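Local coordinates for tail spike protein (Acinetobacter phage vB_AbaP_AS12, PDB 6EU4) that probably recognises and degrades capsular polysaccharide on the surface of the Acinetobacter baumannii host during phage attachment, at residues Y39-Y43 against Y55-G59; S90-A96 against P108-V112; C117-L121 against T138-T142; P130-N136 against I176-R182. All coordinates share one frame; numbering follows the deposited sequence.

Interaction 1: residues Y39-Y43 against Y55-G59; sequences YVKGY and YVGGG
Val40 and Gly59 form an antiparallel hydrogen-bonded pair where strands 37-40 and 59-63 of the small N-terminal mixed sheet meet. The pair is tight. Val40 N donates to Gly59 O at 3.0 Å, and Gly59 N returns a bond to Val40 O at 2.9 Å. The second bond lies in the carbonyl plane, on a lone pair. The first comes from above the plane of its carbonyl, 45° out of it. Lacking a side chain, Gly58 brings its CA to 3.3 Å from Val40 O in a CA-H...O contact. Tyr43 N closes the other end on Val56 O at 2.9 Å.

Between these bonds the glycines let the chains close up, with Gly42 CA 3.3 Å from Val56 O. At the side of this close part a water donates to Lys41 O and accepts from Gly58 N, 3.0 Å from each. The loose side is Val56, which is partly exposed, turns away from residues 39-43 and meets Glu92. The second subunit covers Lys41, Tyr55 and Tyr39. Tyr55 and Lys41 run alongside, Lys41 CB touching Tyr55 CD1. The extended lysine continues to Asn22 and to Gly35 of the second subunit. Tyr39 stacks on that subunit's His60. Tyr43 CG is anti to the backbone N (chi1 -165°). This leads the ring away from residues 55-59 and leaves Gly57 O at its edge, in plane, 3.9 Å from Tyr43 CD2.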
loop_
_atom_site.group_PDB
_atom_site.type_symbol
_atom_site.label_atom_id
_atom_site.label_comp_id
_atom_site.label_asym_id
_atom_site.label_seq_id
_atom_site.Cartn_x
_atom_site.Cartn_y
_atom_site.Cartn_z
ATOM N N TYR A 39 54.705 5.330 11.405
ATOM C CA TYR A 39 53.604 4.394 11.585
ATOM C C TYR A 39 53.369 4.219 13.077
ATOM O O TYR A 39 54.258 3.748 13.790
ATOM C CB TYR A 39 53.902 3.045 10.932
ATOM C CG TYR A 39 52.762 2.062 11.073
ATOM C CD1 TYR A 39 51.666 2.122 10.224
ATOM C CD2 TYR A 39 52.773 1.090 12.062
ATOM C CE1 TYR A 39 50.608 1.232 10.353
ATOM C CE2 TYR A 39 51.735 0.197 12.194
ATOM C CZ TYR A 39 50.654 0.270 11.340
ATOM O OH TYR A 39 49.618 -0.618 11.481
ATOM N N VAL A 40 52.178 4.593 13.545
ATOM C CA VAL A 40 51.817 4.459 14.951
ATOM C C VAL A 40 51.084 3.136 15.141
ATOM O O VAL A 40 50.074 2.873 14.476
ATOM C CB VAL A 40 50.954 5.644 15.418
ATOM C CG1 VAL A 40 50.563 5.480 16.888
ATOM C CG2 VAL A 40 51.696 6.967 15.220
ATOM N N LYS A 41 51.585 2.307 16.063
ATOM C CA LYS A 41 51.024 0.972 16.256
ATOM C C LYS A 41 49.585 1.051 16.745
ATOM O O LYS A 41 48.697 0.359 16.234
ATOM C CB LYS A 41 51.870 0.181 17.250
ATOM C CG LYS A 41 53.299 -0.041 16.843
ATOM C CD LYS A 41 54.006 -0.872 17.905
ATOM C CE LYS A 41 55.486 -0.938 17.700
ATOM N NZ LYS A 41 56.151 -1.674 18.828
ATOM N N GLY A 42 49.341 1.880 17.753
ATOM C CA GLY A 42 48.005 2.060 18.285
ATOM C C GLY A 42 47.944 3.373 19.023
ATOM O O GLY A 42 48.974 3.945 19.385
ATOM N N TYR A 43 46.721 3.876 19.209
ATOM C CA TYR A 43 46.573 5.153 19.899
ATOM C C TYR A 43 47.136 5.046 21.307
ATOM O O TYR A 43 47.929 5.896 21.751
ATOM C CB TYR A 43 45.096 5.582 19.925
ATOM C CG TYR A 43 44.894 7.041 20.293
ATOM C CD1 TYR A 43 44.980 7.461 21.609
ATOM C CD2 TYR A 43 44.624 7.995 19.315
ATOM C CE1 TYR A 43 44.798 8.786 21.957
ATOM C CE2 TYR A 43 44.438 9.333 19.648
ATOM C CZ TYR A 43 44.531 9.722 20.981
ATOM O OH TYR A 43 44.348 11.032 21.347
ATOM N N TYR A 55 45.950 -3.833 18.935
ATOM C CA TYR A 55 46.427 -2.517 18.523
ATOM C C TYR A 55 45.328 -1.849 17.709
ATOM O O TYR A 55 44.941 -2.358 16.655
ATOM C CB TYR A 55 47.717 -2.626 17.708
ATOM C CG TYR A 55 48.942 -3.049 18.493
ATOM C CD1 TYR A 55 49.658 -2.129 19.241
ATOM C CD2 TYR A 55 49.403 -4.360 18.462
ATOM C CE1 TYR A 55 50.780 -2.498 19.936
ATOM C CE2 TYR A 55 50.531 -4.735 19.166
ATOM C CZ TYR A 55 51.217 -3.801 19.897
ATOM O OH TYR A 55 52.346 -4.157 20.598
ATOM N N VAL A 56 44.800 -0.733 18.209
ATOM C CA VAL A 56 43.724 -0.025 17.515
ATOM C C VAL A 56 43.998 1.466 17.592
ATOM O O VAL A 56 44.673 1.950 18.504
ATOM C CB VAL A 56 42.316 -0.338 18.081
ATOM C CG1 VAL A 56 41.999 -1.823 17.966
ATOM C CG2 VAL A 56 42.179 0.138 19.537
ATOM N N GLY A 57 43.488 2.192 16.602
ATOM C CA GLY A 57 43.561 3.636 16.615
ATOM C C GLY A 57 44.879 4.230 16.176
ATOM O O GLY A 57 45.087 5.432 16.375
ATOM N N GLY A 58 45.775 3.441 15.592
ATOM C CA GLY A 58 47.038 3.935 15.075
ATOM C C GLY A 58 46.931 4.391 13.635
ATOM O O GLY A 58 45.898 4.893 13.192
ATOM N N GLY A 59 48.005 4.199 12.888
ATOM C CA GLY A 59 48.025 4.516 11.476
ATOM C C GLY A 59 49.207 5.390 11.132
ATOM O O GLY A 59 49.973 5.818 11.994
HETATM O O HOH W 1 45.992 0.516 15.061
#

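Interaction 2: residues S90-A96 against P108-V112; sequences SPEHAGA and PIQKV
Pro91 O, resting against Pro108 CB, is gripped by two backbone N-H groups. Ala94 N (3.0 Å) and Ala96 N reach it from opposite faces of its plane. The first is a 3-10 bond of turn 91-94, which packs on helix 106-113. The second, with Gly95 N on Glu92 O and Gly95 at positive phi, closes the turn as a Schellman motif. The helix lies beside the first strands of a parallel beta-helix, consistent with its N-terminal cap.

Ser90 N donates to His93 ND1 at 3.0 Å, in the plane of the imidazole. This bond ties the ring to the start of its turn; the ring leads away from the helix.

The contact is mostly apolar. Ala94 CB points at the helix and sits between Pro108 CB and Val112 CG1 (3.8 Å). At chi1 -60° Val112 CG1 stands anti to the carbonyl carbon and CG2 between it and the backbone N, and both reach the turn. CG1 also meets Ser90 O. CG2 meets Pro91 CG at 4.1 Å, the side chains crossing at about a right angle. Ile109 CG1 touches Pro91 CB, next to that CG. Pro108 CG packs 3.4 Å from Gly95 C, on the backbone leaving the turn.

Beside the turn Lys111 NZ bonds to Asp72 O. It also donates a hydrogen bond to a water 2.9 Å away, which donates to Ala94 O at 2.7 Å.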
loop_
_atom_site.group_PDB
_atom_site.type_symbol
_atom_site.label_atom_id
_atom_site.label_comp_id
_atom_site.label_asym_id
_atom_site.label_seq_id
_atom_site.Cartn_x
_atom_site.Cartn_y
_atom_site.Cartn_z
ATOM N N SER A 90 37.657 5.711 12.777
ATOM C CA SER A 90 36.948 5.146 13.911
ATOM C C SER A 90 37.191 6.012 15.148
ATOM O O SER A 90 38.207 6.700 15.226
ATOM C CB SER A 90 37.423 3.717 14.182
ATOM O OG SER A 90 37.201 2.884 13.048
ATOM N N PRO A 91 36.285 6.001 16.125
ATOM C CA PRO A 91 36.537 6.774 17.353
ATOM C C PRO A 91 37.880 6.460 18.007
ATOM O O PRO A 91 38.472 7.339 18.647
ATOM C CB PRO A 91 35.352 6.386 18.248
ATOM C CG PRO A 91 34.270 6.046 17.284
ATOM C CD PRO A 91 34.954 5.374 16.135
ATOM N N GLU A 92 38.371 5.228 17.848
ATOM C CA GLU A 92 39.691 4.841 18.341
ATOM C C GLU A 92 40.791 5.770 17.841
ATOM O O GLU A 92 41.770 6.009 18.556
ATOM C CB GLU A 92 40.034 3.399 17.910
ATOM C CG GLU A 92 39.140 2.307 18.426
ATOM C CD GLU A 92 37.932 2.056 17.511
ATOM O OE1 GLU A 92 37.014 2.891 17.504
ATOM O OE2 GLU A 92 37.914 1.027 16.807
ATOM N N HIS A 93 40.666 6.283 16.611
ATOM C CA HIS A 93 41.706 7.140 16.045
ATOM C C HIS A 93 41.823 8.466 16.780
ATOM O O HIS A 93 42.855 9.138 16.665
ATOM C CB HIS A 93 41.438 7.388 14.560
ATOM C CG HIS A 93 41.646 6.174 13.708
ATOM N ND1 HIS A 93 40.605 5.462 13.151
ATOM C CD2 HIS A 93 42.781 5.532 13.344
ATOM C CE1 HIS A 93 41.093 4.442 12.465
ATOM N NE2 HIS A 93 42.411 4.458 12.572
ATOM N N ALA A 94 40.796 8.848 17.529
ATOM C CA ALA A 94 40.802 10.071 18.315
ATOM C C ALA A 94 40.974 9.789 19.802
ATOM O O ALA A 94 40.909 10.721 20.611
ATOM C CB ALA A 94 39.508 10.850 18.071
ATOM N N GLY A 95 41.197 8.533 20.184
ATOM C CA GLY A 95 41.446 8.184 21.573
ATOM C C GLY A 95 40.315 7.482 22.297
ATOM O O GLY A 95 40.381 7.353 23.532
ATOM N N ALA A 96 39.280 7.038 21.589
ATOM C CA ALA A 96 38.248 6.229 22.218
ATOM C C ALA A 96 38.826 4.876 22.600
ATOM O O ALA A 96 39.853 4.446 22.076
ATOM C CB ALA A 96 37.057 6.020 21.282
ATOM N N PRO A 108 36.595 11.760 22.270
ATOM C CA PRO A 108 37.006 11.173 20.980
ATOM C C PRO A 108 35.852 10.941 20.027
ATOM O O PRO A 108 36.002 11.188 18.819
ATOM C CB PRO A 108 37.658 9.842 21.382
ATOM C CG PRO A 108 38.018 9.979 22.772
ATOM C CD PRO A 108 37.132 10.997 23.410
ATOM N N ILE A 109 34.719 10.424 20.517
ATOM C CA ILE A 109 33.569 10.206 19.636
ATOM C C ILE A 109 33.164 11.521 19.003
ATOM O O ILE A 109 32.929 11.613 17.792
ATOM C CB ILE A 109 32.388 9.593 20.407
ATOM C CG1 ILE A 109 32.655 8.134 20.801
ATOM C CG2 ILE A 109 31.074 9.668 19.577
ATOM C CD1 ILE A 109 31.777 7.686 21.933
ATOM N N GLN A 110 33.059 12.559 19.827
ATOM C CA GLN A 110 32.589 13.834 19.312
ATOM C C GLN A 110 33.517 14.360 18.226
ATOM O O GLN A 110 33.052 14.874 17.199
ATOM C CB GLN A 110 32.459 14.841 20.458
ATOM C CG GLN A 110 31.718 16.097 20.060
ATOM C CD GLN A 110 30.324 15.783 19.556
ATOM O OE1 GLN A 110 29.434 15.420 20.335
ATOM N NE2 GLN A 110 30.142 15.854 18.242
ATOM N N LYS A 111 34.832 14.221 18.427
ATOM C CA LYS A 111 35.788 14.682 17.422
ATOM C C LYS A 111 35.575 13.992 16.079
ATOM O O LYS A 111 35.635 14.648 15.031
ATOM C CB LYS A 111 37.216 14.454 17.911
ATOM C CG LYS A 111 37.648 15.435 18.992
ATOM C CD LYS A 111 38.998 15.089 19.536
ATOM C CE LYS A 111 39.398 16.079 20.617
ATOM N NZ LYS A 111 40.692 15.725 21.239
ATOM N N VAL A 112 35.337 12.678 16.074
ATOM C CA VAL A 112 35.225 12.026 14.769
ATOM C C VAL A 112 33.867 12.327 14.139
ATOM O O VAL A 112 33.765 12.408 12.912
ATOM C CB VAL A 112 35.488 10.505 14.827
ATOM C CG1 VAL A 112 36.899 10.219 15.350
ATOM C CG2 VAL A 112 34.447 9.774 15.631
HETATM O O HOH W 2 40.424 12.956 22.015
#

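Interaction 3: residues C117-L121 against T138-T142; sequences CKVRL and TIEGT
Lys118 and Glu140 carry the charged part of this contact. Both chains are extended, and Lys118 NZ meets Glu140 OE1 at 2.6 Å, a short salt bridge nearly along the C-O bond. Glu140 OE2 pairs with Lys118 of the second subunit, and Lys118 NZ with Glu140 OE2 of the third. The charges are thus shared around the trimer.

Hydrogen bonds to the backbone set the parallel register. Val119 N donates to Thr138 O, and Glu140 N to Val119 O at 2.8 Å. Glu140 O has two donors on opposite faces of its plane: Leu121 N at 2.9 Å and side-chain Arg120 NH1 at 3.0 Å. Arg120 bends at chi2 (-80°) and chi3 (-76°), so that this oxygen lies at its guanidinium edge, in plane. A water accepts from Thr138 N and lies 2.7 Å from Cys117 O, just before the ladder.

Apolar contact fills the face of Val119, Leu121 and Ile139. Leu121 CD1 lies 3.7 Å from Ile139 CG2. Val112 and Leu113 of helix 106-113 pack on Val119 and Ile139, and Pro91 on Leu121.

Strand 138-141 pairs onward in parallel with strand 192-194. Such coil-on-coil stacking is the hallmark of the beta-helix of phage tailspikes.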
loop_
_atom_site.group_PDB
_atom_site.type_symbol
_atom_site.label_atom_id
_atom_site.label_comp_id
_atom_site.label_asym_id
_atom_site.label_seq_id
_atom_site.Cartn_x
_atom_site.Cartn_y
_atom_site.Cartn_z
ATOM N N CYS A 117 34.805 12.853 8.153
ATOM C CA CYS A 117 35.059 11.487 7.714
ATOM C C CYS A 117 33.803 10.636 7.865
ATOM O O CYS A 117 32.929 10.914 8.686
ATOM C CB CYS A 117 36.185 10.849 8.531
ATOM S SG CYS A 117 37.699 11.833 8.609
ATOM N N LYS A 118 33.735 9.571 7.065
ATOM C CA LYS A 118 32.875 8.450 7.410
ATOM C C LYS A 118 33.366 7.865 8.727
ATOM O O LYS A 118 34.570 7.707 8.937
ATOM C CB LYS A 118 32.912 7.387 6.306
ATOM C CG LYS A 118 32.070 6.158 6.616
ATOM C CD LYS A 118 32.063 5.145 5.467
ATOM C CE LYS A 118 31.183 3.958 5.819
ATOM N NZ LYS A 118 31.136 2.979 4.693
ATOM N N VAL A 119 32.438 7.569 9.627
ATOM C CA VAL A 119 32.760 7.078 10.965
ATOM C C VAL A 119 32.335 5.624 11.056
ATOM O O VAL A 119 31.151 5.312 10.884
ATOM C CB VAL A 119 32.064 7.897 12.054
ATOM C CG1 VAL A 119 32.348 7.290 13.421
ATOM C CG2 VAL A 119 32.549 9.325 12.023
ATOM N N ARG A 120 33.290 4.750 11.369
ATOM C CA ARG A 120 33.024 3.345 11.622
ATOM C C ARG A 120 33.006 3.069 13.122
ATOM O O ARG A 120 33.924 3.467 13.851
ATOM C CB ARG A 120 34.073 2.471 10.940
ATOM C CG ARG A 120 33.899 2.408 9.420
ATOM C CD ARG A 120 32.801 1.409 8.997
ATOM N NE ARG A 120 33.324 0.048 9.119
ATOM C CZ ARG A 120 33.007 -0.812 10.080
ATOM N NH1 ARG A 120 32.104 -0.501 11.019
ATOM N NH2 ARG A 120 33.598 -2.005 10.101
ATOM N N LEU A 121 31.967 2.384 13.577
ATOM C CA LEU A 121 31.847 1.963 14.968
ATOM C C LEU A 121 32.178 0.479 15.071
ATOM O O LEU A 121 31.574 -0.346 14.381
ATOM C CB LEU A 121 30.436 2.239 15.488
ATOM C CG LEU A 121 29.985 3.705 15.378
ATOM C CD1 LEU A 121 28.572 3.894 15.948
ATOM C CD2 LEU A 121 30.967 4.677 16.038
ATOM N N THR A 138 27.968 10.224 7.771
ATOM C CA THR A 138 27.726 8.793 7.621
ATOM C C THR A 138 28.415 8.089 8.782
ATOM O O THR A 138 29.619 8.280 9.003
ATOM C CB THR A 138 28.220 8.279 6.264
ATOM O OG1 THR A 138 27.419 8.857 5.222
ATOM C CG2 THR A 138 28.100 6.755 6.171
ATOM N N ILE A 139 27.637 7.293 9.525
ATOM C CA ILE A 139 28.104 6.525 10.676
ATOM C C ILE A 139 27.650 5.090 10.454
ATOM O O ILE A 139 26.457 4.849 10.245
ATOM C CB ILE A 139 27.533 7.058 12.002
ATOM C CG1 ILE A 139 27.771 8.558 12.153
ATOM C CG2 ILE A 139 28.118 6.274 13.172
ATOM C CD1 ILE A 139 27.023 9.178 13.320
ATOM N N GLU A 140 28.590 4.143 10.475
ATOM C CA GLU A 140 28.303 2.753 10.135
ATOM C C GLU A 140 28.929 1.827 11.173
ATOM O O GLU A 140 30.156 1.803 11.326
ATOM C CB GLU A 140 28.835 2.411 8.734
ATOM C CG GLU A 140 28.615 0.944 8.309
ATOM C CD GLU A 140 29.310 0.588 6.996
ATOM O OE1 GLU A 140 29.654 1.508 6.229
ATOM O OE2 GLU A 140 29.497 -0.618 6.725
ATOM N N GLY A 141 28.091 1.062 11.879
ATOM C CA GLY A 141 28.542 -0.083 12.634
ATOM C C GLY A 141 28.245 -1.366 11.865
ATOM O O GLY A 141 27.679 -1.347 10.776
ATOM N N THR A 142 28.636 -2.507 12.452
ATOM C CA THR A 142 28.343 -3.793 11.813
ATOM C C THR A 142 27.104 -4.476 12.370
ATOM O O THR A 142 26.730 -5.553 11.880
ATOM C CB THR A 142 29.531 -4.753 11.926
ATOM O OG1 THR A 142 29.850 -4.976 13.306
ATOM C CG2 THR A 142 30.741 -4.232 11.169
HETATM O O HOH W 3 30.580 11.390 7.387
#

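Interaction 4: residues P130-N136 against I176-R182; sequences PVYYNSN and IMVAIPR
Tyr133 lays its ring over Ala179 and beside Met177, a selenomethionine. Its chi1 of 60° puts CG between the backbone N and the carbonyl carbon, which swings the ring across to the neighbouring strand. Ala179 CA stands over one face in a CH-pi contact, 4.1 Å from the ring centroid, while Ala179 CB reaches Tyr133 CZ at 3.5 Å. The Met177 chain is extended and crosses the tyrosine at about a right angle, its SE 5.1 Å from the Tyr133 centroid in an oblique Met-aromatic contact. The ring's hydroxyl bonds to Tyr221.

On the other face of the pair, Tyr132 has a similar chi1, 69°, but its ring leads away, leaving Tyr132 CB 3.7 Å from Ile180 CD1.

The strands pair in parallel, one from each of two neighbouring coils of the beta-helix. Their ladder runs from Val131 N on Ile176 O to Ile180 N on Tyr133 O at 2.9 Å. Asn134 ND2 extends it, donating to Ile180 O at 2.9 Å, the oxygen in the amide plane but the donor 39° above the carbonyl plane.

Beyond the ladder Arg182, extended from CG to NE, passes its guanidinium face over Ser135 CB. Its NH2 forms a salt bridge with Asp146 of the third subunit. One water accepts from Ser135 N and Arg182 NE, another from Ser135 OG at 2.7 Å and Arg182 N. Ser135 OG also bonds to Gln189 N.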
loop_
_atom_site.group_PDB
_atom_site.type_symbol
_atom_site.label_atom_id
_atom_site.label_comp_id
_atom_site.label_asym_id
_atom_site.label_seq_id
_atom_site.Cartn_x
_atom_site.Cartn_y
_atom_site.Cartn_z
ATOM N N PRO A 130 25.969 13.482 26.073
ATOM C CA PRO A 130 25.486 13.186 24.721
ATOM C C PRO A 130 26.570 13.507 23.702
ATOM O O PRO A 130 27.451 14.340 23.939
ATOM C CB PRO A 130 24.273 14.120 24.556
ATOM C CG PRO A 130 23.968 14.625 25.955
ATOM C CD PRO A 130 25.279 14.650 26.646
ATOM N N VAL A 131 26.473 12.865 22.537
ATOM C CA VAL A 131 27.303 13.202 21.386
ATOM C C VAL A 131 26.375 13.653 20.276
ATOM O O VAL A 131 25.257 13.143 20.152
ATOM C CB VAL A 131 28.197 12.030 20.936
ATOM C CG1 VAL A 131 29.191 11.686 22.069
ATOM C CG2 VAL A 131 27.379 10.789 20.549
ATOM N N TYR A 132 26.813 14.646 19.514
ATOM C CA TYR A 132 25.968 15.227 18.489
ATOM C C TYR A 132 26.582 15.048 17.107
ATOM O O TYR A 132 27.789 14.851 16.942
ATOM C CB TYR A 132 25.706 16.716 18.780
ATOM C CG TYR A 132 26.914 17.617 18.631
ATOM C CD1 TYR A 132 27.283 18.128 17.389
ATOM C CD2 TYR A 132 27.689 17.948 19.734
ATOM C CE1 TYR A 132 28.400 18.949 17.260
ATOM C CE2 TYR A 132 28.799 18.766 19.606
ATOM C CZ TYR A 132 29.135 19.262 18.369
ATOM O OH TYR A 132 30.237 20.060 18.231
ATOM N N TYR A 133 25.710 15.100 16.109
ATOM C CA TYR A 133 26.129 15.142 14.726
ATOM C C TYR A 133 25.371 16.266 14.038
ATOM O O TYR A 133 24.302 16.677 14.495
ATOM C CB TYR A 133 25.883 13.792 14.039
ATOM C CG TYR A 133 24.428 13.330 14.011
ATOM C CD1 TYR A 133 23.837 12.729 15.117
ATOM C CD2 TYR A 133 23.654 13.464 12.857
ATOM C CE1 TYR A 133 22.518 12.304 15.082
ATOM C CE2 TYR A 133 22.325 13.035 12.825
ATOM C CZ TYR A 133 21.765 12.462 13.937
ATOM O OH TYR A 133 20.453 12.030 13.909
ATOM N N ASN A 134 25.937 16.762 12.926
ATOM C CA ASN A 134 25.348 17.876 12.204
ATOM C C ASN A 134 24.786 17.371 10.899
ATOM O O ASN A 134 23.670 16.818 10.878
ATOM C CB ASN A 134 26.381 19.001 12.004
ATOM C CG ASN A 134 26.969 19.516 13.308
ATOM O OD1 ASN A 134 28.192 19.602 13.448
ATOM N ND2 ASN A 134 26.110 19.886 14.256
ATOM N N SER A 135 25.468 17.555 9.771
ATOM C CA SER A 135 24.937 17.207 8.463
ATOM C C SER A 135 26.003 16.484 7.657
ATOM O O SER A 135 27.196 16.547 7.964
ATOM C CB SER A 135 24.453 18.469 7.735
ATOM O OG SER A 135 23.301 18.965 8.398
ATOM N N ASN A 136 25.560 15.799 6.601
ATOM C CA ASN A 136 26.467 15.068 5.720
ATOM C C ASN A 136 27.339 14.101 6.508
ATOM O O ASN A 136 28.538 13.970 6.261
ATOM C CB ASN A 136 27.328 16.030 4.908
ATOM C CG ASN A 136 27.611 15.522 3.505
ATOM O OD1 ASN A 136 26.983 15.945 2.531
ATOM N ND2 ASN A 136 28.571 14.616 3.398
ATOM N N ILE A 176 21.239 10.425 24.395
ATOM C CA ILE A 176 22.474 9.719 24.053
ATOM C C ILE A 176 23.132 10.345 22.843
ATOM O O ILE A 176 24.339 10.622 22.846
ATOM C CB ILE A 176 22.205 8.215 23.820
ATOM C CG1 ILE A 176 21.488 7.620 25.032
ATOM C CG2 ILE A 176 23.514 7.488 23.560
ATOM C CD1 ILE A 176 21.024 6.194 24.815
HETATM N N MSE A 177 22.336 10.577 21.810
HETATM C CA MSE A 177 22.791 11.210 20.581
HETATM C C MSE A 177 21.818 12.337 20.207
HETATM O O MSE A 177 20.607 12.222 20.423
HETATM C CB MSE A 177 22.902 10.155 19.455
HETATM C CG MSE A 177 23.714 10.556 18.294
HETATM SE SE MSE A 177 23.951 8.964 17.136
HETATM C CE MSE A 177 25.560 9.568 16.331
ATOM N N VAL A 178 22.357 13.436 19.677
ATOM C CA VAL A 178 21.585 14.634 19.361
ATOM C C VAL A 178 21.932 15.083 17.949
ATOM O O VAL A 178 23.115 15.206 17.612
ATOM C CB VAL A 178 21.882 15.777 20.354
ATOM C CG1 VAL A 178 21.035 17.022 20.043
ATOM C CG2 VAL A 178 21.662 15.304 21.790
ATOM N N ALA A 179 20.911 15.343 17.135
ATOM C CA ALA A 179 21.087 15.928 15.810
ATOM C C ALA A 179 20.950 17.442 15.927
ATOM O O ALA A 179 19.945 17.932 16.447
ATOM C CB ALA A 179 20.042 15.389 14.830
ATOM N N ILE A 180 21.953 18.172 15.448
ATOM C CA ILE A 180 21.992 19.633 15.541
ATOM C C ILE A 180 22.303 20.230 14.167
ATOM O O ILE A 180 23.311 19.854 13.551
ATOM C CB ILE A 180 23.042 20.097 16.571
ATOM C CG1 ILE A 180 22.798 19.442 17.927
ATOM C CG2 ILE A 180 23.075 21.628 16.658
ATOM C CD1 ILE A 180 23.776 19.877 19.067
ATOM N N PRO A 181 21.535 21.202 13.664
ATOM C CA PRO A 181 21.885 21.792 12.363
ATOM C C PRO A 181 23.220 22.520 12.420
ATOM O O PRO A 181 23.604 23.106 13.439
ATOM C CB PRO A 181 20.735 22.776 12.082
ATOM C CG PRO A 181 19.621 22.314 12.981
ATOM C CD PRO A 181 20.299 21.780 14.204
ATOM N N ARG A 182 23.922 22.497 11.290
ATOM C CA ARG A 182 25.058 23.400 11.116
ATOM C C ARG A 182 24.621 24.842 11.336
ATOM O O ARG A 182 23.464 25.204 11.120
ATOM C CB ARG A 182 25.644 23.257 9.716
ATOM C CG ARG A 182 26.259 21.915 9.380
ATOM C CD ARG A 182 26.620 21.901 7.867
ATOM N NE ARG A 182 27.442 20.761 7.495
ATOM C CZ ARG A 182 27.821 20.486 6.249
ATOM N NH1 ARG A 182 27.430 21.252 5.238
ATOM N NH2 ARG A 182 28.588 19.432 6.015
HETATM O O HOH W 4 22.844 21.599 8.671
HETATM O O HOH W 5 28.329 18.717 9.328
HETATM O O HOH W 6 30.502 17.488 7.737
#

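The contacts lead from the N-terminal sheet into the beta-helix. Interaction 1 lies where a zinc ion sits about 4 Å from the side chain of Tyr39. Its centre is about 13 Å from that of interaction 2, and Tyr43 CE2 touches Gly95 N at 3.4 Å. The helix of interaction 2 also touches interactions 3 and 4. Val112 O meets Val119 CG2 of interaction 3 at 3.4 Å, and Gln110 OE1 accepts from Tyr132 N of interaction 4 at 2.9 Å. Interactions 3 and 4 alternate along the chain and touch inside the coil through Ile139 CD1 and Met177 CE, 3.4 Å apart. Both also reach the third subunit.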